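Probable leucine/isoleucine/valine-binding protein (Rhodopirellula baltica, PDB 4KV7) probably binds a branched-chain amino acid or a related small ligand, as a periplasmic binding protein of the leucine-binding family. Local coordinates at residues Ile308-Ser319 with Ala332-Leu343. The protein carries 1 engineered substitution. Residues are numbered along the deposited sequence; the frame is centred on the assembly and turned at random.
Sequences IVGRILVKAVTS and ALEQLGQFDIGL
Ile312 and Ile341 meet at about a right angle, CG1 of Ile312 lying 3.8 Å from CD1 of Ile341, in a contact that illustrates how one helix can serve both a second helix and the loop that follows it. With CG1 of Ile312 anti to the carbonyl carbon (chi1 -62°), its CG2 branch is left anti to the backbone N and reaches Leu336 CD1 at 3.7 Å and, more loosely, Phe339 CZ. Where the helices come closest two alanines face each other, Ala316 CB 4.0 Å from Ala332 CB; Leu333 CD2 lies against Ala316 CB at 3.7 Å. The aliphatic chain of Lys315, extended up to its final torsion, crosses Leu336 obliquely and slides past Phe339 in the opposite sense, CE lying 3.9 Å from Phe339 CD2.

No direct hydrogen bond joins the two segments; water does so at two places. One molecule accepts from Arg311 NH2 and donates to Ile341 O, and another donates to Ser319 OG and Ala332 O. Ser319 OG also donates to Ala316 O (2.7 Å), while Arg311 NH1 hydrogen-bonds to Tyr307 OH and forms a salt bridge with Glu285.

This apolar helix-helix and helix-loop contact belongs to the periplasmic-binding-protein lobe containing strand 112-113, whose Phe113 meets Ile312 and Leu333. Gly337, at positive phi, leaves helical geometry, and the chain then pairs with strand 347-349; Leu282 of helix 281-293 touches Ile308, Ile341 and Leu343.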
ATOM      1  N   ILE A 308      -1.158 -11.052  -2.352  1.00  9.12           N
ATOM      2  CA  ILE A 308      -0.775 -11.487  -1.008  1.00  9.47           C
ATOM      3  C   ILE A 308      -1.949 -11.385  -0.038  1.00  9.22           C
ATOM      4  O   ILE A 308      -2.220 -12.324   0.719  1.00  9.59           O
ATOM      5  CB  ILE A 308       0.422 -10.678  -0.493  1.00  9.48           C
ATOM      6  CG1 ILE A 308       1.672 -11.108  -1.251  1.00  9.38           C
ATOM      7  CG2 ILE A 308       0.598 -10.852   1.020  1.00 10.50           C
ATOM      8  CD1 ILE A 308       2.858 -10.175  -1.119  1.00 10.74           C
ATOM      9  N   VAL A 309      -2.656 -10.265  -0.078  1.00  9.18           N
ATOM     10  CA  VAL A 309      -3.846 -10.095   0.739  1.00 10.93           C
ATOM     11  C   VAL A 309      -4.876 -11.197   0.445  1.00 10.04           C
ATOM     12  O   VAL A 309      -5.416 -11.814   1.372  1.00 10.34           O
ATOM     13  CB  VAL A 309      -4.421  -8.681   0.546  1.00 10.36           C
ATOM     14  CG1 VAL A 309      -5.785  -8.555   1.192  1.00 11.87           C
ATOM     15  CG2 VAL A 309      -3.470  -7.654   1.132  1.00 12.02           C
ATOM     16  N   GLY A 310      -5.145 -11.450  -0.834  1.00  9.56           N
ATOM     17  CA  GLY A 310      -6.062 -12.508  -1.215  1.00 10.56           C
ATOM     18  C   GLY A 310      -5.604 -13.872  -0.718  1.00 10.10           C
ATOM     19  O   GLY A 310      -6.415 -14.662  -0.213  1.00 11.10           O
ATOM     20  N   ARG A 311      -4.312 -14.161  -0.856  1.00 10.33           N
ATOM     21  CA  ARG A 311      -3.758 -15.432  -0.394  1.00 11.45           C
ATOM     22  C   ARG A 311      -3.933 -15.618   1.109  1.00 10.67           C
ATOM     23  O   ARG A 311      -4.302 -16.695   1.568  1.00 12.10           O
ATOM     24  CB  ARG A 311      -2.272 -15.550  -0.759  1.00 11.75           C
ATOM     25  CG  ARG A 311      -1.975 -15.918  -2.211  1.00 12.41           C
ATOM     26  CD  ARG A 311      -2.277 -17.380  -2.500  1.00 14.14           C
ATOM     27  NE  ARG A 311      -1.452 -18.254  -1.674  1.00 15.32           N
ATOM     28  CZ  ARG A 311      -0.215 -18.636  -1.986  1.00 15.78           C
ATOM     29  NH1 ARG A 311       0.343 -18.245  -3.127  1.00 16.18           N
ATOM     30  NH2 ARG A 311       0.462 -19.431  -1.166  1.00 18.46           N
ATOM     31  N   ILE A 312      -3.661 -14.571   1.881  1.00 11.07           N
ATOM     32  CA  ILE A 312      -3.809 -14.662   3.331  1.00 11.05           C
ATOM     33  C   ILE A 312      -5.269 -14.852   3.727  1.00 11.08           C
ATOM     34  O   ILE A 312      -5.585 -15.678   4.585  1.00 12.05           O
ATOM     35  CB  ILE A 312      -3.212 -13.433   4.040  1.00 11.02           C
ATOM     36  CG1 ILE A 312      -1.709 -13.343   3.761  1.00 11.07           C
ATOM     37  CG2 ILE A 312      -3.482 -13.491   5.541  1.00 11.69           C
ATOM     38  CD1 ILE A 312      -1.086 -12.034   4.185  1.00 12.18           C
ATOM     39  N   LEU A 313      -6.155 -14.101   3.088  1.00 11.45           N
ATOM     40  CA  LEU A 313      -7.586 -14.237   3.329  1.00 11.51           C
ATOM     41  C   LEU A 313      -8.065 -15.661   3.064  1.00 11.31           C
ATOM     42  O   LEU A 313      -8.768 -16.257   3.892  1.00 12.99           O
ATOM     43  CB  LEU A 313      -8.360 -13.259   2.453  1.00 12.11           C
ATOM     44  CG  LEU A 313      -9.878 -13.327   2.601  1.00 11.65           C
ATOM     45  CD1 LEU A 313     -10.307 -12.947   4.010  1.00 15.68           C
ATOM     46  CD2 LEU A 313     -10.529 -12.436   1.561  1.00 14.18           C
ATOM     47  N   VAL A 314      -7.675 -16.218   1.917  1.00 10.97           N
ATOM     48  CA  VAL A 314      -8.067 -17.582   1.576  1.00 13.22           C
ATOM     49  C   VAL A 314      -7.515 -18.589   2.582  1.00 11.30           C
ATOM     50  O   VAL A 314      -8.234 -19.489   3.016  1.00 13.24           O
ATOM     51  CB  VAL A 314      -7.656 -17.931   0.123  1.00 12.17           C
ATOM     52  CG1 VAL A 314      -7.773 -19.426  -0.138  1.00 15.88           C
ATOM     53  CG2 VAL A 314      -8.496 -17.126  -0.877  1.00 14.98           C
ATOM     54  N   LYS A 315      -6.251 -18.432   2.963  1.00 12.83           N
ATOM     55  CA  LYS A 315      -5.664 -19.284   3.990  1.00 13.84           C
ATOM     56  C   LYS A 315      -6.484 -19.240   5.283  1.00 13.63           C
ATOM     57  O   LYS A 315      -6.798 -20.281   5.867  1.00 14.12           O
ATOM     58  CB  LYS A 315      -4.212 -18.873   4.253  1.00 14.25           C
ATOM     59  CG  LYS A 315      -3.476 -19.746   5.270  1.00 16.22           C
ATOM     60  CD  LYS A 315      -2.002 -19.351   5.356  1.00 16.93           C
ATOM     61  CE  LYS A 315      -1.221 -20.201   6.344  1.00 21.37           C
ATOM     62  NZ  LYS A 315      -0.962 -21.567   5.799  1.00 24.97           N
ATOM     63  N   ALA A 316      -6.860 -18.043   5.721  1.00 12.60           N
ATOM     64  CA  ALA A 316      -7.687 -17.917   6.917  1.00 14.48           C
ATOM     65  C   ALA A 316      -9.045 -18.593   6.733  1.00 13.77           C
ATOM     66  O   ALA A 316      -9.500 -19.335   7.603  1.00 14.86           O
ATOM     67  CB  ALA A 316      -7.864 -16.449   7.304  1.00 14.22           C
ATOM     68  N   VAL A 317      -9.699 -18.343   5.606  1.00 13.26           N
ATOM     69  CA  VAL A 317     -11.015 -18.935   5.370  1.00 15.19           C
ATOM     70  C   VAL A 317     -10.951 -20.467   5.354  1.00 15.75           C
ATOM     71  O   VAL A 317     -11.827 -21.135   5.910  1.00 16.12           O
ATOM     72  CB  VAL A 317     -11.664 -18.383   4.083  1.00 14.87           C
ATOM     73  CG1 VAL A 317     -12.943 -19.139   3.757  1.00 18.35           C
ATOM     74  CG2 VAL A 317     -11.948 -16.893   4.239  1.00 16.73           C
ATOM     75  N   THR A 318      -9.891 -21.021   4.766  1.00 15.06           N
ATOM     76  CA  THR A 318      -9.713 -22.475   4.686  1.00 18.26           C
ATOM     77  C   THR A 318      -9.686 -23.124   6.069  1.00 17.48           C
ATOM     78  O   THR A 318     -10.113 -24.271   6.246  1.00 18.31           O
ATOM     79  CB  THR A 318      -8.403 -22.834   3.934  1.00 19.50           C
ATOM     80  OG1 THR A 318      -8.465 -22.331   2.596  1.00 24.68           O
ATOM     81  CG2 THR A 318      -8.186 -24.337   3.880  1.00 24.82           C
ATOM     82  N   SER A 319      -9.200 -22.378   7.055  1.00 16.83           N
ATOM     83  CA  SER A 319      -9.037 -22.900   8.405  1.00 17.30           C
ATOM     84  C   SER A 319     -10.332 -22.945   9.200  1.00 17.65           C
ATOM     85  O   SER A 319     -10.392 -23.580  10.249  1.00 20.26           O
ATOM     86  CB  SER A 319      -8.015 -22.067   9.178  1.00 19.46           C
ATOM     87  OG  SER A 319      -8.568 -20.834   9.603  1.00 17.73           O
ATOM     88  N   ALA A 332     -10.313 -16.266  12.507  1.00 15.82           N
ATOM     89  CA  ALA A 332      -9.405 -17.073  11.697  1.00 16.40           C
ATOM     90  C   ALA A 332      -8.139 -16.306  11.320  1.00 15.55           C
ATOM     91  O   ALA A 332      -7.053 -16.880  11.250  1.00 16.07           O
ATOM     92  CB  ALA A 332     -10.106 -17.581  10.455  1.00 17.13           C
ATOM     93  N   LEU A 333      -8.278 -15.016  11.049  1.00 15.06           N
ATOM     94  CA  LEU A 333      -7.117 -14.187  10.761  1.00 15.81           C
ATOM     95  C   LEU A 333      -6.183 -14.149  11.975  1.00 15.40           C
ATOM     96  O   LEU A 333      -4.967 -14.283  11.829  1.00 17.91           O
ATOM     97  CB  LEU A 333      -7.551 -12.782  10.343  1.00 16.00           C
ATOM     98  CG  LEU A 333      -8.142 -12.675   8.936  1.00 15.57           C
ATOM     99  CD1 LEU A 333      -8.867 -11.348   8.755  1.00 17.79           C
ATOM    100  CD2 LEU A 333      -7.058 -12.854   7.874  1.00 17.11           C
ATOM    101  N   GLU A 334      -6.752 -14.002  13.167  1.00 16.96           N
ATOM    102  CA  GLU A 334      -5.950 -13.969  14.386  1.00 17.10           C
ATOM    103  C   GLU A 334      -5.345 -15.331  14.726  1.00 21.27           C
ATOM    104  O   GLU A 334      -4.306 -15.408  15.385  1.00 28.16           O
ATOM    105  CB  GLU A 334      -6.777 -13.425  15.552  1.00 19.39           C
ATOM    106  CG  GLU A 334      -7.155 -11.965  15.347  1.00 20.23           C
ATOM    107  CD  GLU A 334      -7.926 -11.363  16.503  1.00 21.87           C
ATOM    108  OE1 GLU A 334      -8.427 -12.122  17.357  1.00 25.06           O
ATOM    109  OE2 GLU A 334      -8.029 -10.119  16.549  1.00 24.34           O
ATOM    110  N   GLN A 335      -5.986 -16.399  14.265  1.00 18.26           N
ATOM    111  CA  GLN A 335      -5.518 -17.754  14.523  1.00 17.71           C
ATOM    112  C   GLN A 335      -4.361 -18.148  13.605  1.00 17.77           C
ATOM    113  O   GLN A 335      -3.734 -19.186  13.812  1.00 19.47           O
ATOM    114  CB  GLN A 335      -6.683 -18.738  14.360  1.00 21.76           C
ATOM    115  CG  GLN A 335      -6.423 -20.142  14.871  1.00 32.07           C
ATOM    116  N   LEU A 336      -4.064 -17.328  12.599  1.00 17.47           N
ATOM    117  CA  LEU A 336      -2.959 -17.641  11.689  1.00 16.76           C
ATOM    118  C   LEU A 336      -1.623 -17.788  12.430  1.00 16.65           C
ATOM    119  O   LEU A 336      -0.779 -18.610  12.049  1.00 18.68           O
ATOM    120  CB  LEU A 336      -2.839 -16.590  10.580  1.00 17.78           C
ATOM    121  CG  LEU A 336      -3.901 -16.641   9.480  1.00 18.65           C
ATOM    122  CD1 LEU A 336      -3.860 -15.360   8.658  1.00 18.65           C
ATOM    123  CD2 LEU A 336      -3.686 -17.850   8.591  1.00 25.93           C
ATOM    124  N   GLY A 337      -1.440 -17.016  13.500  1.00 15.50           N
ATOM    125  CA  GLY A 337      -0.216 -17.099  14.283  1.00 16.71           C
ATOM    126  C   GLY A 337       1.009 -16.753  13.457  1.00 14.26           C
ATOM    127  O   GLY A 337       0.975 -15.843  12.630  1.00 14.77           O
ATOM    128  N   GLN A 338       2.108 -17.461  13.701  1.00 15.30           N
ATOM    129  CA  GLN A 338       3.277 -17.325  12.847  1.00 16.11           C
ATOM    130  C   GLN A 338       3.131 -18.278  11.674  1.00 15.97           C
ATOM    131  O   GLN A 338       2.960 -19.485  11.861  1.00 18.69           O
ATOM    132  CB  GLN A 338       4.578 -17.590  13.605  1.00 21.25           C
ATOM    133  CG  GLN A 338       5.800 -17.317  12.744  1.00 21.91           C
ATOM    134  CD  GLN A 338       7.099 -17.486  13.495  1.00 29.06           C
ATOM    135  OE1 GLN A 338       7.331 -16.836  14.516  1.00 35.78           O
ATOM    136  NE2 GLN A 338       7.959 -18.364  12.994  1.00 32.72           N
ATOM    137  N   PHE A 339       3.182 -17.742  10.465  1.00 16.04           N
ATOM    138  CA  PHE A 339       2.934 -18.558   9.285  1.00 17.32           C
ATOM    139  C   PHE A 339       3.830 -18.157   8.124  1.00 16.88           C
ATOM    140  O   PHE A 339       4.438 -17.086   8.119  1.00 16.33           O
ATOM    141  CB  PHE A 339       1.447 -18.542   8.890  1.00 17.65           C
ATOM    142  CG  PHE A 339       0.935 -17.198   8.436  1.00 14.57           C
ATOM    143  CD1 PHE A 339       0.640 -16.201   9.358  1.00 15.11           C
ATOM    144  CD2 PHE A 339       0.709 -16.949   7.091  1.00 16.38           C
ATOM    145  CE1 PHE A 339       0.158 -14.977   8.948  1.00 15.86           C
ATOM    146  CE2 PHE A 339       0.224 -15.726   6.674  1.00 16.37           C
ATOM    147  CZ  PHE A 339      -0.053 -14.736   7.600  1.00 16.14           C
ATOM    148  N   ASP A 340       3.912 -19.050   7.149  1.00 24.20           N
ATOM    149  CA  ASP A 340       4.802 -18.887   6.015  1.00 22.95           C
ATOM    150  C   ASP A 340       3.975 -19.029   4.749  1.00 20.17           C
ATOM    151  O   ASP A 340       3.254 -20.013   4.587  1.00 24.90           O
ATOM    152  CB  ASP A 340       5.877 -19.973   6.069  1.00 26.89           C
ATOM    153  CG  ASP A 340       6.863 -19.893   4.920  1.00 33.16           C
ATOM    154  OD1 ASP A 340       7.016 -18.805   4.323  1.00 30.02           O
ATOM    155  OD2 ASP A 340       7.498 -20.930   4.629  1.00 38.43           O
ATOM    156  N   ILE A 341       4.048 -18.042   3.864  1.00 17.32           N
ATOM    157  CA  ILE A 341       3.367 -18.150   2.574  1.00 18.33           C
ATOM    158  C   ILE A 341       4.342 -18.059   1.405  1.00 16.63           C
ATOM    159  O   ILE A 341       3.939 -17.822   0.271  1.00 18.05           O
ATOM    160  CB  ILE A 341       2.224 -17.109   2.395  1.00 22.54           C
ATOM    161  CG1 ILE A 341       2.738 -15.679   2.579  1.00 22.24           C
ATOM    162  CG2 ILE A 341       1.079 -17.390   3.348  1.00 28.15           C
ATOM    163  CD1 ILE A 341       1.640 -14.619   2.418  1.00 28.79           C
ATOM    164  N   GLY A 342       5.627 -18.255   1.678  1.00 17.22           N
ATOM    165  CA  GLY A 342       6.621 -18.271   0.618  1.00 17.10           C
ATOM    166  C   GLY A 342       7.269 -16.935   0.314  1.00 16.42           C
ATOM    167  O   GLY A 342       7.764 -16.729  -0.796  1.00 17.12           O
ATOM    168  N   LEU A 343       7.281 -16.042   1.304  1.00 15.88           N
ATOM    169  CA  LEU A 343       7.888 -14.717   1.173  1.00 18.75           C
ATOM    170  C   LEU A 343       9.352 -14.680   1.605  1.00 21.54           C
ATOM    171  O   LEU A 343      10.018 -13.655   1.461  1.00 30.71           O
ATOM    172  CB  LEU A 343       7.105 -13.698   1.991  1.00 19.18           C
ATOM    173  CG  LEU A 343       5.821 -13.239   1.324  1.00 17.30           C
ATOM    174  CD1 LEU A 343       4.982 -12.418   2.274  1.00 21.83           C
ATOM    175  CD2 LEU A 343       6.157 -12.435   0.081  1.00 22.41           C
TER
HETATM  176  O   HOH W   1       3.517 -19.788  -1.139  1.00 32.96           O
HETATM  177  O   HOH W   2      -6.442 -19.373  10.714  1.00 27.90           O